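Local coordinates for protein TlmII (Streptoalloteichus hindustanus, PDB 4HVM) that probably takes part in tallysomycin biosynthesis as a condensation-domain protein of the nonribosomal peptide synthetase type, a family associated with phosphopantetheine binding, at residues G163-P167 and A168-D172; R191-W194 and W195-L199. All coordinates share one frame; numbering follows the deposited sequence.

Contact 1 (G163-P167 and A168-D172); sequences GRFRP and AQYRD
Two successive i to i+3 hydrogen bonds turn the backbone here: Gln169 N donates to Arg166 O at 3.1 Å and Tyr170 N to Pro167 O, also at 3.1 Å. This is the pattern of a short 3-10 turn, and the helix-like phi/psi values of Pro167, Ala168 and Gln169 bear it out.

The turn sets two pairs of side chains against each other. Phe165 and Tyr170 form the apolar pair. The Phe165 ring leaves its backbone with CG opposite the backbone N (chi1 177°), which carries CE1 to within 3.5 Å of Tyr170 CE1. The two side chains cross at about a right angle, while the ring planes lie 36° apart with centroids separated by 5.7 Å; the rings thus meet obliquely, through CE1 of each. Arg166 O also comes to the edge of the Tyr170 ring, 3.5 Å from CD1.

On the exposed part of the turn, Arg166 bends at chi3 and brings NH2 to 3.1 Å from Gln169 OE1. The N-H points poorly at the oxygen (121°), and the guanidinium and amide planes are not coplanar, so this bond is weak.

Outside the turn, Tyr170 OH bonds to Gln159, and its ring meets Phe63 edge-to-face. Phe165 packs on Ala156 and Ala160 of helix 147-161 and on Ala62 of helix 49-62.

The chemistry thus divides: main-chain bonds define the turn, and aromatic carbon joins it to the two helices beneath. The Arg166-Gln169 bond, weak and at the surface, probably contributes little, whereas the hydroxyl bond to Gln159 is likely to limit how far the Tyr170 ring can shift.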
loop_
_atom_site.group_PDB
_atom_site.type_symbol
_atom_site.label_atom_id
_atom_site.label_comp_id
_atom_site.label_asym_id
_atom_site.label_seq_id
_atom_site.Cartn_x
_atom_site.Cartn_y
_atom_site.Cartn_z
ATOM N N GLY A 163 -10.090 -24.868 11.223
ATOM C CA GLY A 163 -11.098 -24.670 12.248
ATOM C C GLY A 163 -10.618 -23.749 13.352
ATOM O O GLY A 163 -11.036 -23.870 14.505
ATOM N N ARG A 164 -9.735 -22.821 12.996
ATOM C CA ARG A 164 -9.152 -21.909 13.972
ATOM C C ARG A 164 -9.671 -20.485 13.793
ATOM O O ARG A 164 -9.262 -19.569 14.508
ATOM C CB ARG A 164 -7.624 -21.935 13.877
ATOM C CG ARG A 164 -7.050 -23.340 13.819
ATOM C CD ARG A 164 -5.589 -23.371 14.231
ATOM N NE ARG A 164 -5.087 -24.738 14.332
ATOM C CZ ARG A 164 -3.927 -25.067 14.891
ATOM N NH1 ARG A 164 -3.146 -24.126 15.406
ATOM N NH2 ARG A 164 -3.549 -26.337 14.939
ATOM N N PHE A 165 -10.580 -20.307 12.841
ATOM C CA PHE A 165 -11.137 -18.991 12.562
ATOM C C PHE A 165 -12.246 -18.627 13.542
ATOM O O PHE A 165 -13.301 -19.263 13.570
ATOM C CB PHE A 165 -11.653 -18.917 11.125
ATOM C CG PHE A 165 -12.309 -17.608 10.786
ATOM C CD1 PHE A 165 -11.556 -16.452 10.672
ATOM C CD2 PHE A 165 -13.674 -17.534 10.570
ATOM C CE1 PHE A 165 -12.153 -15.243 10.355
ATOM C CE2 PHE A 165 -14.279 -16.329 10.252
ATOM C CZ PHE A 165 -13.517 -15.181 10.145
ATOM N N ARG A 166 -11.990 -17.606 14.353
ATOM C CA ARG A 166 -12.996 -17.058 15.251
ATOM C C ARG A 166 -13.259 -15.603 14.890
ATOM O O ARG A 166 -12.373 -14.761 15.023
ATOM C CB ARG A 166 -12.544 -17.174 16.706
ATOM C CG ARG A 166 -12.337 -18.608 17.163
ATOM C CD ARG A 166 -12.090 -18.700 18.661
ATOM N NE ARG A 166 -10.931 -17.916 19.077
ATOM C CZ ARG A 166 -10.426 -17.922 20.307
ATOM N NH1 ARG A 166 -10.977 -18.675 21.249
ATOM N NH2 ARG A 166 -9.368 -17.174 20.593
ATOM N N PRO A 167 -14.481 -15.305 14.418
ATOM C CA PRO A 167 -14.859 -13.968 13.946
ATOM C C PRO A 167 -14.791 -12.910 15.043
ATOM O O PRO A 167 -14.553 -11.738 14.753
ATOM C CB PRO A 167 -16.312 -14.155 13.490
ATOM C CG PRO A 167 -16.447 -15.615 13.230
ATOM C CD PRO A 167 -15.576 -16.274 14.249
ATOM N N ALA A 168 -14.997 -13.326 16.288
ATOM C CA ALA A 168 -14.972 -12.405 17.420
ATOM C C ALA A 168 -13.561 -11.897 17.699
ATOM O O ALA A 168 -13.379 -10.869 18.348
ATOM C CB ALA A 168 -15.553 -13.065 18.658
ATOM N N GLN A 169 -12.567 -12.628 17.208
ATOM C CA GLN A 169 -11.172 -12.236 17.367
ATOM C C GLN A 169 -10.894 -10.956 16.586
ATOM O O GLN A 169 -9.994 -10.187 16.929
ATOM C CB GLN A 169 -10.250 -13.355 16.878
ATOM C CG GLN A 169 -8.843 -13.321 17.454
ATOM C CD GLN A 169 -8.753 -13.980 18.819
ATOM O OE1 GLN A 169 -9.766 -14.356 19.408
ATOM N NE2 GLN A 169 -7.534 -14.129 19.324
ATOM N N TYR A 170 -11.671 -10.735 15.529
ATOM C CA TYR A 170 -11.515 -9.555 14.690
ATOM C C TYR A 170 -12.547 -8.494 15.056
ATOM O O TYR A 170 -13.609 -8.802 15.597
ATOM C CB TYR A 170 -11.657 -9.922 13.208
ATOM C CG TYR A 170 -10.678 -10.973 12.725
ATOM C CD1 TYR A 170 -10.964 -12.326 12.858
ATOM C CD2 TYR A 170 -9.472 -10.612 12.132
ATOM C CE1 TYR A 170 -10.078 -13.290 12.422
ATOM C CE2 TYR A 170 -8.577 -11.573 11.691
ATOM C CZ TYR A 170 -8.886 -12.909 11.839
ATOM O OH TYR A 170 -8.001 -13.867 11.402
ATOM N N ARG A 171 -12.228 -7.243 14.748
ATOM C CA ARG A 171 -13.133 -6.130 15.005
ATOM C C ARG A 171 -13.756 -5.661 13.697
ATOM O O ARG A 171 -13.041 -5.325 12.753
ATOM C CB ARG A 171 -12.373 -4.979 15.661
ATOM C CG ARG A 171 -13.249 -3.827 16.118
ATOM C CD ARG A 171 -12.399 -2.713 16.704
ATOM N NE ARG A 171 -13.201 -1.615 17.233
ATOM C CZ ARG A 171 -12.704 -0.437 17.596
ATOM N NH1 ARG A 171 -11.404 -0.195 17.479
ATOM N NH2 ARG A 171 -13.510 0.504 18.071
ATOM N N ASP A 172 -15.086 -5.639 13.645
ATOM C CA ASP A 172 -15.807 -5.247 12.435
ATOM C C ASP A 172 -15.525 -3.785 12.086
ATOM O O ASP A 172 -15.446 -2.929 12.968
ATOM C CB ASP A 172 -17.313 -5.486 12.608
ATOM C CG ASP A 172 -18.059 -5.554 11.281
ATOM O OD1 ASP A 172 -17.697 -4.814 10.339
ATOM O OD2 ASP A 172 -19.016 -6.352 11.181
#

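Contact 2 (R191-W194 and W195-L199); sequences RHRW and WSRRL. With SO4 (sulfate ion), chain E.
Trp194 swings its indole opposite the backbone N (chi1 -168°), and Arg198, one helical turn later, places CG beside its own backbone N and then runs extended from CG to NE, so the arginine chain travels across one indole face. The guanidinium lies flat there: the planes differ by 8°, and CZ sits 3.4 Å from the centroid of the five-membered ring in a cation-pi stack. Arg198 CD stands 3.5 Å from the centroid of the Trp194 six-membered ring, adding a CH-pi contact.

Two partners at its edge fix the guanidinium's rotation. Arg198 NH2 donates to a lone pair of Trp194 O at 2.9 Å, and the same NH2 reaches sulfate O3 at 2.6 Å, while NH1 bonds sulfate O4 at 2.8 Å. Arg193 and Arg197 run side by side near this anion, and sulfate O1 lies over one face of the Arg197 guanidinium.

The indole edge of Trp194 meets the face of Trp195 in a T-shaped pair (planes at 73°, Trp194 CZ3 to Trp195 CE2 3.6 Å). His331 also stacks on Trp194, and its carbonyl accepts from Trp195 NE1. An alanine here in place of Trp194 would probably leave the Arg198 guanidinium without the flat surface it lies on, held at its edge alone, and the Trp195 face without the indole edge packed against it.

His192 O is gripped twice by Ser196, by its backbone N and by OG (2.7 Å), from opposite faces of the carbonyl plane.

The whole is an i to i+4 tryptophan-arginine cation-pi pair on the last turns of a helix, its guanidinium edge holding a sulfate, probably from the crystallisation liquor, with Arg193 and Arg197 nearby.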
loop_
_atom_site.group_PDB
_atom_site.type_symbol
_atom_site.label_atom_id
_atom_site.label_comp_id
_atom_site.label_asym_id
_atom_site.label_seq_id
_atom_site.Cartn_x
_atom_site.Cartn_y
_atom_site.Cartn_z
ATOM N N ARG A 191 -5.059 21.678 12.488
ATOM C CA ARG A 191 -4.338 20.918 11.475
ATOM C C ARG A 191 -4.460 21.598 10.114
ATOM O O ARG A 191 -3.505 21.636 9.335
ATOM C CB ARG A 191 -4.881 19.489 11.394
ATOM C CG ARG A 191 -4.868 18.731 12.716
ATOM C CD ARG A 191 -3.454 18.478 13.208
ATOM N NE ARG A 191 -3.443 17.825 14.515
ATOM C CZ ARG A 191 -3.562 16.513 14.702
ATOM N NH1 ARG A 191 -3.701 15.700 13.665
ATOM N NH2 ARG A 191 -3.543 16.011 15.929
ATOM N N HIS A 192 -5.645 22.129 9.830
ATOM C CA HIS A 192 -5.888 22.815 8.570
ATOM C C HIS A 192 -5.038 24.075 8.488
ATOM O O HIS A 192 -4.544 24.435 7.422
ATOM C CB HIS A 192 -7.366 23.165 8.423
ATOM C CG HIS A 192 -7.739 23.640 7.053
ATOM N ND1 HIS A 192 -7.670 24.965 6.678
ATOM C CD2 HIS A 192 -8.181 22.964 5.967
ATOM C CE1 HIS A 192 -8.056 25.084 5.420
ATOM N NE2 HIS A 192 -8.372 23.885 4.965
ATOM N N ARG A 193 -4.876 24.743 9.624
ATOM C CA ARG A 193 -4.031 25.927 9.700
ATOM C C ARG A 193 -2.566 25.574 9.463
ATOM O O ARG A 193 -1.884 26.218 8.667
ATOM C CB ARG A 193 -4.172 26.595 11.066
ATOM C CG ARG A 193 -4.875 27.938 11.044
ATOM C CD ARG A 193 -4.553 28.724 12.306
ATOM N NE ARG A 193 -3.126 29.016 12.411
ATOM C CZ ARG A 193 -2.474 29.177 13.559
ATOM N NH1 ARG A 193 -3.118 29.068 14.713
ATOM N NH2 ARG A 193 -1.175 29.439 13.555
ATOM N N TRP A 194 -2.096 24.550 10.170
ATOM C CA TRP A 194 -0.702 24.120 10.113
ATOM C C TRP A 194 -0.255 23.832 8.683
ATOM O O TRP A 194 0.858 24.183 8.289
ATOM C CB TRP A 194 -0.506 22.876 10.983
ATOM C CG TRP A 194 0.934 22.513 11.234
ATOM C CD1 TRP A 194 1.714 22.936 12.269
ATOM C CD2 TRP A 194 1.755 21.637 10.445
ATOM N NE1 TRP A 194 2.969 22.386 12.174
ATOM C CE2 TRP A 194 3.021 21.585 11.064
ATOM C CE3 TRP A 194 1.545 20.896 9.277
ATOM C CZ2 TRP A 194 4.071 20.823 10.555
ATOM C CZ3 TRP A 194 2.592 20.139 8.773
ATOM C CH2 TRP A 194 3.838 20.110 9.412
ATOM N N TRP A 195 -1.130 23.201 7.907
ATOM C CA TRP A 195 -0.813 22.860 6.527
ATOM C C TRP A 195 -1.012 24.038 5.579
ATOM O O TRP A 195 -0.329 24.141 4.562
ATOM C CB TRP A 195 -1.633 21.654 6.070
ATOM C CG TRP A 195 -1.085 20.353 6.561
ATOM C CD1 TRP A 195 -1.462 19.671 7.683
ATOM C CD2 TRP A 195 -0.047 19.579 5.951
ATOM N NE1 TRP A 195 -0.725 18.517 7.805
ATOM C CE2 TRP A 195 0.151 18.439 6.754
ATOM C CE3 TRP A 195 0.732 19.740 4.802
ATOM C CZ2 TRP A 195 1.099 17.463 6.442
ATOM C CZ3 TRP A 195 1.671 18.773 4.495
ATOM C CH2 TRP A 195 1.847 17.649 5.309
ATOM N N SER A 196 -1.948 24.923 5.912
ATOM C CA SER A 196 -2.189 26.115 5.100
ATOM C C SER A 196 -0.974 27.031 5.086
ATOM O O SER A 196 -0.705 27.705 4.093
ATOM C CB SER A 196 -3.406 26.888 5.613
ATOM O OG SER A 196 -4.604 26.177 5.337
ATOM N N ARG A 197 -0.242 27.044 6.195
ATOM C CA ARG A 197 0.929 27.899 6.341
ATOM C C ARG A 197 2.153 27.324 5.627
ATOM O O ARG A 197 3.040 28.067 5.205
ATOM C CB ARG A 197 1.229 28.125 7.827
ATOM C CG ARG A 197 2.494 28.924 8.104
ATOM C CD ARG A 197 2.801 29.008 9.597
ATOM N NE ARG A 197 2.201 30.178 10.232
ATOM C CZ ARG A 197 1.011 30.185 10.825
ATOM N NH1 ARG A 197 0.279 29.079 10.865
ATOM N NH2 ARG A 197 0.551 31.301 11.377
ATOM N N ARG A 198 2.190 26.004 5.475
ATOM C CA ARG A 198 3.381 25.333 4.954
ATOM C C ARG A 198 3.316 24.940 3.478
ATOM O O ARG A 198 4.339 24.926 2.794
ATOM C CB ARG A 198 3.723 24.121 5.822
ATOM C CG ARG A 198 4.391 24.511 7.127
ATOM C CD ARG A 198 4.390 23.382 8.134
ATOM N NE ARG A 198 4.961 23.804 9.410
ATOM C CZ ARG A 198 4.313 24.527 10.318
ATOM N NH1 ARG A 198 4.916 24.861 11.451
ATOM N NH2 ARG A 198 3.062 24.916 10.097
ATOM N N LEU A 199 2.119 24.623 2.993
ATOM C CA LEU A 199 1.928 24.246 1.589
ATOM C C LEU A 199 2.478 25.235 0.544
ATOM O O LEU A 199 3.083 24.806 -0.440
ATOM C CB LEU A 199 0.457 23.918 1.302
ATOM C CG LEU A 199 -0.044 22.556 1.788
ATOM C CD1 LEU A 199 -1.520 22.370 1.468
ATOM C CD2 LEU A 199 0.784 21.430 1.185
HETATM S S SO4 E . 2.778 26.779 13.461
HETATM O O1 SO4 E . 3.152 28.182 13.312
HETATM O O2 SO4 E . 1.750 26.624 14.490
HETATM O O3 SO4 E . 2.244 26.307 12.186
HETATM O O4 SO4 E . 3.964 26.012 13.840
#

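Following the chain from its N terminus, helix 147-161 ends in a Schellman motif at Gly163, and contact 1 closes its tight turn straight afterwards. The chain then continues as a loop to helix 185-198, whose later turns hold contact 2. The two are in series, neither nested nor crossed, and do not touch: their centres are 41 Å apart and their nearest atoms about 18 Å. Contact 1 lies against two earlier helices, 49-62 and 147-161, and through the backbone of Arg171 meets Ser291. Contact 2, by contrast, lies against later parts of the chain, the residues around His331 and helix 335-344.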